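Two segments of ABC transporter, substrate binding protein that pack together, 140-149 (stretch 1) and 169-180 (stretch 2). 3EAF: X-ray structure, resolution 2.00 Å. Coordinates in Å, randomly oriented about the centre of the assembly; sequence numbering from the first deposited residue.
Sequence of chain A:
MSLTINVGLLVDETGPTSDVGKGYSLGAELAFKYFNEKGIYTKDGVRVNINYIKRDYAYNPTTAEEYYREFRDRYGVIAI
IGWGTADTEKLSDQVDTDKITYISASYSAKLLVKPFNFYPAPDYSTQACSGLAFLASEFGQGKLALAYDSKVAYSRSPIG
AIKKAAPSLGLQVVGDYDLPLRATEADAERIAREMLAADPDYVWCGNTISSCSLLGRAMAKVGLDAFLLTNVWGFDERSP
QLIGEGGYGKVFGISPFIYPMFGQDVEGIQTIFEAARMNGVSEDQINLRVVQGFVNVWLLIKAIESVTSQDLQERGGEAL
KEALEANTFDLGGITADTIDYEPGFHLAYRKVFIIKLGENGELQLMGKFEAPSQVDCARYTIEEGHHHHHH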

# COMPACT_ATOMS: atom_id res chain seq x y z
N GLY A 140 -4.02 23.68 -10.93
CA GLY A 140 -5.23 24.49 -10.80
C GLY A 140 -6.48 23.69 -10.50
O GLY A 140 -6.49 22.45 -10.57
N GLN A 141 -7.54 24.41 -10.17
CA GLN A 141 -8.86 23.82 -10.00
C GLN A 141 -9.34 23.30 -11.35
O GLN A 141 -8.90 23.78 -12.40
CB GLN A 141 -9.82 24.85 -9.40
CG GLN A 141 -9.39 25.29 -8.00
CD GLN A 141 -10.24 26.38 -7.38
OE1 GLN A 141 -11.29 26.76 -7.91
NE2 GLN A 141 -9.78 26.90 -6.24
N GLY A 142 -10.20 22.29 -11.33
CA GLY A 142 -10.65 21.67 -12.57
C GLY A 142 -11.53 20.45 -12.41
O GLY A 142 -11.96 20.13 -11.30
N LYS A 143 -11.78 19.78 -13.52
CA LYS A 143 -12.70 18.66 -13.60
C LYS A 143 -11.98 17.34 -13.38
O LYS A 143 -10.89 17.12 -13.92
CB LYS A 143 -13.40 18.67 -14.95
CG LYS A 143 -14.33 19.86 -15.16
CD LYS A 143 -14.97 19.81 -16.53
CE LYS A 143 -15.98 20.95 -16.72
NZ LYS A 143 -17.30 20.65 -16.07
N LEU A 144 -12.61 16.46 -12.60
CA LEU A 144 -12.02 15.19 -12.19
C LEU A 144 -12.93 14.00 -12.50
O LEU A 144 -14.08 13.98 -12.07
CB LEU A 144 -11.68 15.23 -10.69
CG LEU A 144 -11.17 13.98 -9.95
CD1 LEU A 144 -9.83 13.50 -10.50
CD2 LEU A 144 -11.07 14.25 -8.44
N ALA A 145 -12.40 13.02 -13.23
CA ALA A 145 -13.09 11.76 -13.49
C ALA A 145 -12.49 10.67 -12.60
O ALA A 145 -11.29 10.66 -12.36
CB ALA A 145 -12.97 11.37 -14.96
N LEU A 146 -13.33 9.75 -12.12
CA LEU A 146 -12.89 8.66 -11.23
C LEU A 146 -13.06 7.31 -11.93
O LEU A 146 -14.18 6.89 -12.22
CB LEU A 146 -13.70 8.67 -9.92
CG LEU A 146 -13.79 9.98 -9.12
CD1 LEU A 146 -14.81 9.86 -7.98
CD2 LEU A 146 -12.42 10.43 -8.60
N ALA A 147 -11.93 6.65 -12.20
CA ALA A 147 -11.96 5.34 -12.84
C ALA A 147 -11.55 4.27 -11.83
O ALA A 147 -10.46 4.32 -11.27
CB ALA A 147 -11.04 5.32 -14.05
N TYR A 148 -12.44 3.31 -11.59
CA TYR A 148 -12.19 2.25 -10.61
C TYR A 148 -13.17 1.10 -10.82
O TYR A 148 -14.23 1.30 -11.43
CB TYR A 148 -12.32 2.80 -9.18
CG TYR A 148 -13.72 3.29 -8.87
CD1 TYR A 148 -14.62 2.47 -8.20
CD2 TYR A 148 -14.14 4.56 -9.28
CE1 TYR A 148 -15.92 2.91 -7.93
CE2 TYR A 148 -15.44 5.00 -9.01
CZ TYR A 148 -16.31 4.17 -8.33
OH TYR A 148 -17.59 4.59 -8.05
N ASP A 149 -12.83 -0.08 -10.30
CA ASP A 149 -13.70 -1.25 -10.36
C ASP A 149 -14.74 -1.21 -9.24
O ASP A 149 -14.43 -1.41 -8.07
CB ASP A 149 -12.87 -2.54 -10.28
CG ASP A 149 -13.66 -3.80 -10.65
OD1 ASP A 149 -14.91 -3.83 -10.49
OD2 ASP A 149 -13.03 -4.78 -11.11
N LEU A 169 -11.27 20.95 -2.32
CA LEU A 169 -9.97 20.91 -2.99
C LEU A 169 -9.99 21.68 -4.31
O LEU A 169 -8.97 21.79 -4.99
CB LEU A 169 -9.52 19.47 -3.24
CG LEU A 169 -9.29 18.49 -2.08
CD1 LEU A 169 -9.05 17.09 -2.62
CD2 LEU A 169 -8.15 18.93 -1.17
N GLY A 170 -11.16 22.20 -4.68
CA GLY A 170 -11.34 22.89 -5.95
C GLY A 170 -11.49 21.94 -7.14
O GLY A 170 -11.19 22.31 -8.28
N LEU A 171 -11.95 20.73 -6.87
CA LEU A 171 -12.13 19.73 -7.92
C LEU A 171 -13.60 19.35 -8.08
O LEU A 171 -14.27 19.00 -7.11
CB LEU A 171 -11.27 18.49 -7.64
CG LEU A 171 -9.74 18.67 -7.57
CD1 LEU A 171 -9.05 17.40 -7.09
CD2 LEU A 171 -9.17 19.12 -8.90
N GLN A 172 -14.08 19.43 -9.32
CA GLN A 172 -15.44 19.02 -9.65
C GLN A 172 -15.41 17.61 -10.21
O GLN A 172 -14.84 17.37 -11.28
CB GLN A 172 -16.08 20.01 -10.66
CG GLN A 172 -17.18 19.42 -11.57
CD GLN A 172 -18.56 19.25 -10.91
OE1 GLN A 172 -18.80 19.69 -9.78
NE2 GLN A 172 -19.47 18.59 -11.63
N VAL A 173 -16.00 16.67 -9.47
CA VAL A 173 -16.11 15.28 -9.93
C VAL A 173 -17.16 15.21 -11.04
O VAL A 173 -18.34 15.50 -10.79
CB VAL A 173 -16.47 14.31 -8.77
CG1 VAL A 173 -16.79 12.91 -9.29
CG2 VAL A 173 -15.34 14.27 -7.74
N VAL A 174 -16.73 14.82 -12.24
CA VAL A 174 -17.60 14.82 -13.42
C VAL A 174 -18.26 13.47 -13.71
O VAL A 174 -19.19 13.39 -14.51
CB VAL A 174 -16.88 15.32 -14.71
CG1 VAL A 174 -16.53 16.79 -14.59
CG2 VAL A 174 -15.63 14.47 -15.03
N GLY A 175 -17.78 12.41 -13.05
CA GLY A 175 -18.34 11.08 -13.25
C GLY A 175 -17.49 9.98 -12.65
O GLY A 175 -16.33 10.21 -12.30
N ASP A 176 -18.10 8.81 -12.52
CA ASP A 176 -17.44 7.56 -12.14
C ASP A 176 -17.43 6.66 -13.37
O ASP A 176 -18.42 6.60 -14.09
CB ASP A 176 -18.21 6.84 -11.03
CG ASP A 176 -18.13 7.53 -9.70
OD1 ASP A 176 -17.72 8.71 -9.64
OD2 ASP A 176 -18.48 6.89 -8.69
N TYR A 177 -16.33 5.96 -13.58
CA TYR A 177 -16.16 5.10 -14.76
C TYR A 177 -15.66 3.73 -14.33
O TYR A 177 -14.67 3.62 -13.60
CB TYR A 177 -15.23 5.78 -15.80
CG TYR A 177 -15.75 7.14 -16.20
CD1 TYR A 177 -16.58 7.30 -17.30
CD2 TYR A 177 -15.48 8.27 -15.42
CE1 TYR A 177 -17.09 8.55 -17.65
CE2 TYR A 177 -15.99 9.51 -15.76
CZ TYR A 177 -16.80 9.65 -16.87
OH TYR A 177 -17.30 10.89 -17.21
N ASP A 178 -16.36 2.69 -14.78
CA ASP A 178 -16.17 1.33 -14.29
C ASP A 178 -15.05 0.62 -15.04
O ASP A 178 -15.29 -0.08 -16.03
CB ASP A 178 -17.50 0.55 -14.39
CG ASP A 178 -17.54 -0.67 -13.48
OD1 ASP A 178 -16.47 -1.16 -13.04
OD2 ASP A 178 -18.66 -1.15 -13.19
N LEU A 179 -13.82 0.80 -14.56
CA LEU A 179 -12.67 0.11 -15.13
C LEU A 179 -12.40 -1.16 -14.33
O LEU A 179 -12.08 -1.09 -13.14
CB LEU A 179 -11.43 1.02 -15.14
CG LEU A 179 -10.15 0.41 -15.71
CD1 LEU A 179 -10.20 0.32 -17.23
CD2 LEU A 179 -8.94 1.22 -15.25
N PRO A 180 -12.55 -2.34 -14.97
CA PRO A 180 -12.35 -3.60 -14.26
C PRO A 180 -10.93 -3.75 -13.74
O PRO A 180 -9.98 -3.28 -14.37
CB PRO A 180 -12.64 -4.65 -15.33
CG PRO A 180 -13.53 -3.95 -16.33
CD PRO A 180 -12.94 -2.57 -16.38
O HOH W 1 -16.57 -3.79 -12.44

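The two stretches lie side by side as parallel strands, and their backbones are joined by a ladder of hydrogen bonds. Stretch 1 uses its even residues. Gly 142 N donates to Gly 170 O (3.2 Å), and Gly 142 O accepts from Gln 172 N (3.0 Å). Leu 144 N reaches Gln 172 O at 2.7 Å, and Val 174 N reaches Leu 144 O at 2.8 Å.

Here the register shifts. Leu 144 pairs with Val 173, but Leu 146 pairs with Asp 176, so stretch 2 spends one extra residue. The ladder resumes with Leu 146 N to Gly 175 O (3.0 Å) and Tyr 177 N to Leu 146 O (2.7 Å). At the shift, the CA-to-CB bond of Val 174 points toward stretch 1. Its methyls fill the space beside Lys 143 and Ala 145: Val 174 CG1 is 3.7 Å from Lys 143 CB, and Val 174 CG2 is 4.1 Å from Ala 145 CB.

The small side chain of Ala 145 leaves room for the Tyr 177 ring, whose CE2 comes within 3.6 Å of Ala 145 CB. The hydroxyl of the same residue sits over the bare backbone of Gly 175: a CB there would lie 2.8 Å from Tyr 177 OH, a clash. Gly 170 is a second hollow. It has positive phi, and a CB on it would run into Gln 141 CG at 2.4 Å.

The other face, with Leu 144, Leu 146, Leu 171 and Val 173, is packed by branched side chains. Leu 144 CD2 sits 4.0 Å from Leu 171 CD1 and 4.3 Å from Val 173 CG2. Leu 146 CD1 meets Val 173 CG1 at 3.9 Å. Val 173 thus touches both leucines of stretch 1.

Farther along this face the packing turns polar. Leu 146 CD1 is 3.5 Å from Asp 176 OD1. The end of Tyr 148 comes nearer to stretch 2 than its CA-to-CB direction suggests, and Tyr 148 OH donates a short hydrogen bond to Asp 176 OD2 (2.5 Å). The carboxylate oxygen lies at the ring edge, near its plane.

The backbone ladder continues with Tyr 148 N to Tyr 177 O (3.0 Å). It then loosens: the bond from Leu 179 N to Tyr 148 O (3.2 Å) is weak. Nearby, two like charges face each other, with Asp 149 OD1 4.0 Å from Asp 178 OD1. One water bridges this gap. Its O donates to Asp 149 OD1 at 2.6 Å and to Asp 178 OD1 at 2.7 Å.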